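Local coordinates for SAM-dependent methyltransferase (Anabaena variabilis ATCC 29413, PDB 3GGD), which probably transfers the methyl group of S-adenosyl-L-methionine to an acceptor that is not known, and binds the product S-adenosyl-L-homocysteine, at residues E140-L145 against A201-L206. Sequence-based numbering, arbitrary orientation.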
# COMPACT_ATOMS: atom_id res chain seq x y z
N GLU A 140 -7.67 15.01 1.80
CA GLU A 140 -7.32 16.21 1.05
C GLU A 140 -6.02 16.10 0.22
O GLU A 140 -5.73 16.97 -0.58
CB GLU A 140 -7.28 17.43 1.96
CG GLU A 140 -6.14 17.40 2.98
CD GLU A 140 -6.42 16.62 4.31
OE1 GLU A 140 -7.41 15.80 4.45
OE2 GLU A 140 -5.58 16.87 5.23
N LYS A 141 -5.24 15.03 0.39
CA LYS A 141 -4.03 14.82 -0.37
C LYS A 141 -4.16 13.70 -1.37
O LYS A 141 -3.22 13.44 -2.13
CB LYS A 141 -2.88 14.56 0.60
CG LYS A 141 -2.53 15.86 1.34
CD LYS A 141 -1.78 15.56 2.60
CE LYS A 141 -1.37 16.87 3.40
NZ LYS A 141 -0.93 16.45 4.81
N ARG A 142 -5.30 13.03 -1.39
CA ARG A 142 -5.48 11.85 -2.23
C ARG A 142 -5.42 12.11 -3.73
O ARG A 142 -4.95 11.26 -4.47
CB ARG A 142 -6.77 11.10 -1.88
CG ARG A 142 -6.66 10.34 -0.56
CD ARG A 142 -7.97 9.66 -0.18
NE ARG A 142 -7.81 8.85 1.04
CZ ARG A 142 -8.69 7.93 1.45
NH1 ARG A 142 -9.79 7.69 0.74
NH2 ARG A 142 -8.46 7.24 2.56
N GLU A 143 -5.87 13.27 -4.16
CA GLU A 143 -5.86 13.59 -5.58
C GLU A 143 -4.42 13.63 -6.12
O GLU A 143 -4.20 13.23 -7.23
CB GLU A 143 -6.63 14.91 -5.84
CG GLU A 143 -6.37 15.58 -7.22
CD GLU A 143 -6.87 14.78 -8.48
OE1 GLU A 143 -7.66 13.80 -8.36
OE2 GLU A 143 -6.48 15.17 -9.61
N LEU A 144 -3.47 14.07 -5.30
CA LEU A 144 -2.06 14.13 -5.69
C LEU A 144 -1.55 12.72 -5.96
O LEU A 144 -0.87 12.46 -6.96
CB LEU A 144 -1.24 14.83 -4.60
CG LEU A 144 -1.47 16.34 -4.41
CD1 LEU A 144 -0.86 16.85 -3.08
CD2 LEU A 144 -0.91 17.17 -5.60
N LEU A 145 -1.92 11.77 -5.09
CA LEU A 145 -1.47 10.41 -5.30
C LEU A 145 -2.14 9.85 -6.59
O LEU A 145 -1.50 9.15 -7.40
CB LEU A 145 -1.79 9.53 -4.08
CG LEU A 145 -1.37 8.05 -4.15
CD1 LEU A 145 0.09 7.88 -4.52
CD2 LEU A 145 -1.71 7.30 -2.82
N ALA A 201 -15.00 1.68 -3.80
CA ALA A 201 -15.31 1.71 -5.22
C ALA A 201 -15.63 3.15 -5.60
O ALA A 201 -15.30 3.60 -6.70
CB ALA A 201 -16.54 0.80 -5.55
N GLU A 202 -16.29 3.88 -4.72
CA GLU A 202 -16.63 5.27 -5.03
C GLU A 202 -15.37 6.14 -5.10
O GLU A 202 -15.36 7.12 -5.83
CB GLU A 202 -17.64 5.86 -4.04
CG GLU A 202 -19.04 5.23 -4.12
CD GLU A 202 -19.09 3.74 -3.63
OE1 GLU A 202 -18.23 3.29 -2.79
OE2 GLU A 202 -19.99 3.01 -4.13
N ASP A 203 -14.32 5.78 -4.36
CA ASP A 203 -13.05 6.50 -4.47
C ASP A 203 -12.37 6.25 -5.82
O ASP A 203 -11.65 7.11 -6.30
CB ASP A 203 -12.08 6.17 -3.33
CG ASP A 203 -12.53 6.75 -1.98
OD1 ASP A 203 -12.94 7.94 -1.91
OD2 ASP A 203 -12.47 6.00 -0.98
N ILE A 204 -12.56 5.07 -6.41
CA ILE A 204 -12.01 4.79 -7.75
C ILE A 204 -12.68 5.76 -8.74
O ILE A 204 -12.02 6.36 -9.55
CB ILE A 204 -12.24 3.35 -8.23
CG1 ILE A 204 -11.54 2.33 -7.33
CG2 ILE A 204 -11.78 3.22 -9.71
CD1 ILE A 204 -10.05 2.40 -7.32
N GLU A 205 -13.98 5.93 -8.65
CA GLU A 205 -14.67 6.88 -9.52
C GLU A 205 -14.25 8.34 -9.28
O GLU A 205 -14.14 9.13 -10.22
CB GLU A 205 -16.18 6.74 -9.36
CG GLU A 205 -17.00 7.75 -10.17
CD GLU A 205 -16.81 7.64 -11.70
OE1 GLU A 205 -16.45 6.56 -12.20
OE2 GLU A 205 -17.06 8.64 -12.41
N LEU A 206 -14.02 8.68 -8.02
CA LEU A 206 -13.69 10.04 -7.63
C LEU A 206 -12.30 10.41 -8.15
O LEU A 206 -12.15 11.46 -8.77
CB LEU A 206 -13.74 10.21 -6.10
CG LEU A 206 -13.38 11.56 -5.47
CD1 LEU A 206 -14.28 12.71 -5.98
CD2 LEU A 206 -13.47 11.49 -3.92
O HOH W 1 -11.51 9.70 -0.55
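R142 and D203 both set CG opposite their own carbonyl carbon (chi1 -74° and -71°), and from CG to NE the arginine runs extended, which carries its guanidinium toward helix 201-207. R142 CA and D203 CA, the nearest pair across segments 140-145 and 201-206, are 9.5 Å apart. The pair is a worked example of a long salt bridge supplemented by a water bridge. R142 NH1 lies 3.6 Å from D203 OD2, an ion pair in which the oxygen sits at the guanidinium edge, near its plane. Because the carboxylate plane is turned 82° from that of the guanidinium, the paired, coplanar bidentate geometry is absent. A water also links the groups: it donates to D203 OD1 at 2.6 Å and accepts a weak bond from R142 NH1 at 2.9 Å. Stronger holds lie outside. The carbonyls of I137 and I198 take NE and NH1, with a weak bond from NH2 to the carbonyl O of H135, while OD2 accepts from the backbone N of T200. The contact joins two helices of the Rossmann-like methyltransferase fold, and the R142 side chain lies about 10 Å from bound S-adenosyl-L-homocysteine. For the buried R142, the chemistry suggests that backbone carbonyls do most of the holding, while D203 probably offsets part of its charge, directly and through the water.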